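Local coordinates for protein mandelate racemase/muconate lactonizing enzyme (Jannaschia sp., PDB 4J3Z) that belongs to the enolase superfamily and probably acts on a carboxylate substrate, as related mandelate racemases and muconate lactonizing enzymes do, at residues V27-V41 and S96-A109. Sequence-based numbering, arbitrary orientation.
Sequences VRVTTDTGLTGLGEV and SGLEMACWDILGKA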
loop_
_atom_site.group_PDB
_atom_site.type_symbol
_atom_site.label_atom_id
_atom_site.label_comp_id
_atom_site.label_asym_id
_atom_site.label_seq_id
_atom_site.Cartn_x
_atom_site.Cartn_y
_atom_site.Cartn_z
ATOM N N VAL D 27 -10.669 43.662 10.697
ATOM C CA VAL D 27 -12.030 43.975 10.258
ATOM C C VAL D 27 -12.962 44.183 11.464
ATOM O O VAL D 27 -12.862 43.477 12.471
ATOM C CB VAL D 27 -12.607 42.890 9.305
ATOM C CG1 VAL D 27 -11.639 42.579 8.166
ATOM C CG2 VAL D 27 -12.988 41.614 10.052
ATOM N N ARG D 28 -13.850 45.165 11.365
ATOM C CA ARG D 28 -14.881 45.375 12.382
ATOM C C ARG D 28 -16.257 45.438 11.723
ATOM O O ARG D 28 -16.592 46.427 11.072
ATOM C CB ARG D 28 -14.609 46.655 13.176
ATOM C CG ARG D 28 -15.593 46.915 14.305
ATOM C CD ARG D 28 -15.728 48.410 14.525
ATOM N NE ARG D 28 -14.953 48.853 15.671
ATOM C CZ ARG D 28 -14.276 49.994 15.746
ATOM N NH1 ARG D 28 -14.246 50.835 14.714
ATOM N NH2 ARG D 28 -13.612 50.285 16.864
ATOM N N VAL D 29 -17.031 44.362 11.879
ATOM C CA VAL D 29 -18.376 44.252 11.307
ATOM C C VAL D 29 -19.433 44.745 12.301
ATOM O O VAL D 29 -19.423 44.329 13.460
ATOM C CB VAL D 29 -18.700 42.789 10.909
ATOM C CG1 VAL D 29 -20.134 42.660 10.399
ATOM C CG2 VAL D 29 -17.722 42.282 9.861
ATOM N N THR D 30 -20.341 45.610 11.833
ATOM C CA THR D 30 -21.506 46.065 12.613
ATOM C C THR D 30 -22.805 45.435 12.090
ATOM O O THR D 30 -22.997 45.287 10.877
ATOM C CB THR D 30 -21.657 47.611 12.575
ATOM O OG1 THR D 30 -20.491 48.224 13.124
ATOM C CG2 THR D 30 -22.871 48.087 13.387
ATOM N N THR D 31 -23.699 45.078 13.010
ATOM C CA THR D 31 -24.982 44.471 12.654
ATOM C C THR D 31 -26.026 45.537 12.372
ATOM O O THR D 31 -25.782 46.729 12.591
ATOM C CB THR D 31 -25.504 43.556 13.775
ATOM O OG1 THR D 31 -25.476 44.261 15.022
ATOM C CG2 THR D 31 -24.650 42.307 13.886
ATOM N N ASP D 32 -27.192 45.114 11.886
ATOM C CA ASP D 32 -28.324 46.032 11.747
ATOM C C ASP D 32 -28.770 46.586 13.109
ATOM O O ASP D 32 -29.096 47.784 13.218
ATOM C CB ASP D 32 -29.491 45.401 10.963
ATOM C CG ASP D 32 -30.049 44.120 11.610
ATOM O OD1 ASP D 32 -29.443 43.551 12.542
ATOM O OD2 ASP D 32 -31.126 43.678 11.171
ATOM N N THR D 33 -28.726 45.728 14.136
ATOM C CA THR D 33 -29.147 46.070 15.512
ATOM C C THR D 33 -28.083 46.732 16.398
ATOM O O THR D 33 -28.326 46.952 17.592
ATOM C CB THR D 33 -29.634 44.829 16.297
ATOM O OG1 THR D 33 -28.566 43.870 16.390
ATOM C CG2 THR D 33 -30.879 44.190 15.650
ATOM N N GLY D 34 -26.902 47.009 15.850
ATOM C CA GLY D 34 -25.899 47.799 16.571
ATOM C C GLY D 34 -24.758 47.098 17.296
ATOM O O GLY D 34 -23.977 47.756 17.988
ATOM N N LEU D 35 -24.644 45.780 17.145
ATOM C CA LEU D 35 -23.518 45.045 17.727
ATOM C C LEU D 35 -22.350 45.039 16.751
ATOM O O LEU D 35 -22.558 45.032 15.537
ATOM C CB LEU D 35 -23.904 43.602 18.082
ATOM C CG LEU D 35 -25.065 43.316 19.043
ATOM C CD1 LEU D 35 -25.486 41.859 18.905
ATOM C CD2 LEU D 35 -24.697 43.634 20.490
ATOM N N THR D 36 -21.132 45.030 17.296
ATOM C CA THR D 36 -19.899 45.036 16.513
ATOM C C THR D 36 -19.001 43.857 16.888
ATOM O O THR D 36 -18.860 43.509 18.068
ATOM C CB THR D 36 -19.082 46.330 16.725
ATOM O OG1 THR D 36 -18.676 46.419 18.096
ATOM C CG2 THR D 36 -19.893 47.583 16.363
ATOM N N GLY D 37 -18.383 43.260 15.877
ATOM C CA GLY D 37 -17.442 42.186 16.086
ATOM C C GLY D 37 -16.112 42.498 15.443
ATOM O O GLY D 37 -16.067 43.144 14.392
ATOM N N LEU D 38 -15.029 42.042 16.080
ATOM C CA LEU D 38 -13.688 42.175 15.519
ATOM C C LEU D 38 -13.202 40.870 14.903
ATOM O O LEU D 38 -13.497 39.788 15.413
ATOM C CB LEU D 38 -12.687 42.657 16.577
ATOM C CG LEU D 38 -12.589 44.157 16.892
ATOM C CD1 LEU D 38 -11.511 44.372 17.939
ATOM C CD2 LEU D 38 -12.288 44.988 15.651
ATOM N N GLY D 39 -12.467 40.984 13.799
ATOM C CA GLY D 39 -11.876 39.838 13.114
ATOM C C GLY D 39 -10.564 40.228 12.451
ATOM O O GLY D 39 -10.339 41.403 12.154
ATOM N N GLU D 40 -9.700 39.243 12.219
ATOM C CA GLU D 40 -8.397 39.495 11.628
ATOM C C GLU D 40 -8.099 38.565 10.446
ATOM O O GLU D 40 -8.278 37.343 10.534
ATOM C CB GLU D 40 -7.297 39.424 12.697
ATOM C CG GLU D 40 -5.894 39.607 12.160
ATOM C CD GLU D 40 -4.906 40.156 13.180
ATOM O OE1 GLU D 40 -5.212 40.210 14.393
ATOM O OE2 GLU D 40 -3.802 40.539 12.744
ATOM N N VAL D 41 -7.637 39.173 9.354
ATOM C CA VAL D 41 -7.306 38.487 8.118
ATOM C C VAL D 41 -5.806 38.202 8.072
ATOM O O VAL D 41 -4.971 39.072 8.386
ATOM C CB VAL D 41 -7.704 39.342 6.891
ATOM C CG1 VAL D 41 -7.325 38.661 5.581
ATOM C CG2 VAL D 41 -9.191 39.686 6.922
ATOM N N SER D 96 -12.063 34.427 6.800
ATOM C CA SER D 96 -11.731 34.049 8.169
ATOM C C SER D 96 -11.846 35.240 9.098
ATOM O O SER D 96 -12.496 35.160 10.149
ATOM C CB SER D 96 -10.327 33.458 8.243
ATOM O OG SER D 96 -10.081 32.599 7.146
ATOM N N GLY D 97 -11.215 36.347 8.705
ATOM C CA GLY D 97 -11.315 37.598 9.443
ATOM C C GLY D 97 -12.754 37.911 9.783
ATOM O O GLY D 97 -13.100 38.115 10.950
ATOM N N LEU D 98 -13.597 37.905 8.755
ATOM C CA LEU D 98 -15.020 38.216 8.894
ATOM C C LEU D 98 -15.777 37.194 9.746
ATOM O O LEU D 98 -16.614 37.581 10.575
ATOM C CB LEU D 98 -15.661 38.364 7.514
ATOM C CG LEU D 98 -14.861 39.194 6.497
ATOM C CD1 LEU D 98 -15.449 39.018 5.102
ATOM C CD2 LEU D 98 -14.789 40.672 6.882
ATOM N N GLU D 99 -15.429 35.941 9.627
ATOM C CA GLU D 99 -16.004 34.883 10.408
ATOM C C GLU D 99 -15.708 35.014 11.883
ATOM O O GLU D 99 -16.569 34.827 12.694
ATOM C CB GLU D 99 -15.542 33.519 9.838
ATOM C CG GLU D 99 -16.130 32.283 10.451
ATOM C CD GLU D 99 -15.218 31.597 11.426
ATOM O OE1 GLU D 99 -14.461 32.230 12.134
ATOM O OE2 GLU D 99 -15.261 30.402 11.479
ATOM N N MET D 100 -14.475 35.343 12.206
ATOM C CA MET D 100 -14.121 35.709 13.591
ATOM C C MET D 100 -15.023 36.833 14.112
ATOM O O MET D 100 -15.478 36.797 15.262
ATOM C CB MET D 100 -12.673 36.174 13.705
ATOM C CG MET D 100 -11.584 35.184 13.309
ATOM S SD MET D 100 -10.030 36.049 13.547
ATOM C CE MET D 100 -8.821 34.875 12.946
ATOM N N ALA D 101 -15.279 37.828 13.258
ATOM C CA ALA D 101 -16.127 38.975 13.617
ATOM C C ALA D 101 -17.550 38.543 13.953
ATOM O O ALA D 101 -18.179 39.117 14.843
ATOM C CB ALA D 101 -16.130 40.024 12.507
ATOM N N CYS D 102 -18.043 37.531 13.239
ATOM C CA CYS D 102 -19.339 36.914 13.529
ATOM C C CYS D 102 -19.373 36.308 14.931
ATOM O O CYS D 102 -20.203 36.711 15.748
ATOM C CB CYS D 102 -19.696 35.860 12.476
ATOM S SG CYS D 102 -20.085 36.551 10.849
ATOM N N TRP D 103 -18.461 35.372 15.216
ATOM C CA TRP D 103 -18.349 34.761 16.552
ATOM C C TRP D 103 -18.256 35.798 17.679
ATOM O O TRP D 103 -18.728 35.560 18.795
ATOM C CB TRP D 103 -17.148 33.816 16.618
ATOM C CG TRP D 103 -17.327 32.528 15.878
ATOM C CD1 TRP D 103 -16.686 32.138 14.730
ATOM C CD2 TRP D 103 -18.195 31.447 16.240
ATOM N NE1 TRP D 103 -17.109 30.878 14.353
ATOM C CE2 TRP D 103 -18.042 30.439 15.258
ATOM C CE3 TRP D 103 -19.102 31.239 17.289
ATOM C CZ2 TRP D 103 -18.754 29.243 15.305
ATOM C CZ3 TRP D 103 -19.814 30.043 17.328
ATOM C CH2 TRP D 103 -19.634 29.065 16.346
ATOM N N ASP D 104 -17.637 36.941 17.388
ATOM C CA ASP D 104 -17.592 38.069 18.335
ATOM C C ASP D 104 -18.988 38.667 18.548
ATOM O O ASP D 104 -19.384 38.929 19.683
ATOM C CB ASP D 104 -16.596 39.139 17.864
ATOM C CG ASP D 104 -16.113 40.042 18.996
ATOM O OD1 ASP D 104 -16.058 39.580 20.164
ATOM O OD2 ASP D 104 -15.786 41.223 18.717
ATOM N N ILE D 105 -19.741 38.852 17.461
ATOM C CA ILE D 105 -21.131 39.342 17.550
ATOM C C ILE D 105 -22.057 38.315 18.205
ATOM O O ILE D 105 -22.982 38.686 18.919
ATOM C CB ILE D 105 -21.708 39.734 16.167
ATOM C CG1 ILE D 105 -21.008 40.980 15.620
ATOM C CG2 ILE D 105 -23.219 39.943 16.245
ATOM C CD1 ILE D 105 -21.191 41.179 14.134
ATOM N N LEU D 106 -21.809 37.031 17.960
ATOM C CA LEU D 106 -22.606 35.967 18.578
ATOM C C LEU D 106 -22.374 35.924 20.093
ATOM O O LEU D 106 -23.318 35.758 20.872
ATOM C CB LEU D 106 -22.296 34.606 17.945
ATOM C CG LEU D 106 -22.534 34.403 16.441
ATOM C CD1 LEU D 106 -22.319 32.940 16.062
ATOM C CD2 LEU D 106 -23.918 34.877 16.018
ATOM N N GLY D 107 -21.116 36.074 20.500
ATOM C CA GLY D 107 -20.757 36.155 21.916
ATOM C C GLY D 107 -21.363 37.350 22.646
ATOM O O GLY D 107 -21.717 37.247 23.817
ATOM N N LYS D 108 -21.500 38.480 21.954
ATOM C CA LYS D 108 -22.148 39.662 22.535
ATOM C C LYS D 108 -23.683 39.559 22.580
ATOM O O LYS D 108 -24.313 40.020 23.549
ATOM C CB LYS D 108 -21.724 40.933 21.803
ATOM C CG LYS D 108 -20.298 41.371 22.093
ATOM C CD LYS D 108 -19.922 42.573 21.246
ATOM C CE LYS D 108 -18.453 42.924 21.424
ATOM N NZ LYS D 108 -18.071 44.143 20.667
ATOM N N ALA D 109 -24.277 38.966 21.540
ATOM C CA ALA D 109 -25.724 38.727 21.517
ATOM C C ALA D 109 -26.176 37.750 22.613
ATOM O O ALA D 109 -27.210 37.962 23.257
ATOM C CB ALA D 109 -26.169 38.224 20.148
#
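In the N-terminal capping domain of the enolase-superfamily fold, the hairpin of strands 24-31 and 36-41 lies against helix 89-109; the axes of strand 36-41 and helix segment 96-109 approach to 5.5 Å, where Gly37 and Gly39 have no side chain to keep them apart. Here backbone meets backbone: Gly39 CA sits 3.0 Å from Gly97 O and Gly37 CA 3.4 Å from Ala101 O, both as CA-H...O contacts, and a CB on either glycine would run into those carbonyls. With CG anti to the backbone N (chi1 -158°), Asp104 turns OD2 to the strand, where it accepts the Leu38 N-H at 2.9 Å on its anti side, 18° out of the carboxylate plane, while OD1 accepts from Leu365 N. With an alanine here, the amides of Leu38 and Leu365 would probably both lose their carboxylate acceptor. One turn on, the extended Lys108 brings NZ to 2.8 Å from Thr36 O. Ile105 packs against the hairpin near its turn, its CG2 meeting Thr31 CG2 tip to tip at 3.6 Å, and Ala101 CB packs against Val29 CG2. Met100 SD receives a weak bond from Glu40 N. Beyond, Ile55 and Phe59 of helix 48-62 touch Val27, Val29 and Leu98, helix 315-327 touches Leu38, Glu40 and Met100, and Leu7 of strand 4-12 meets Val27 and Val29.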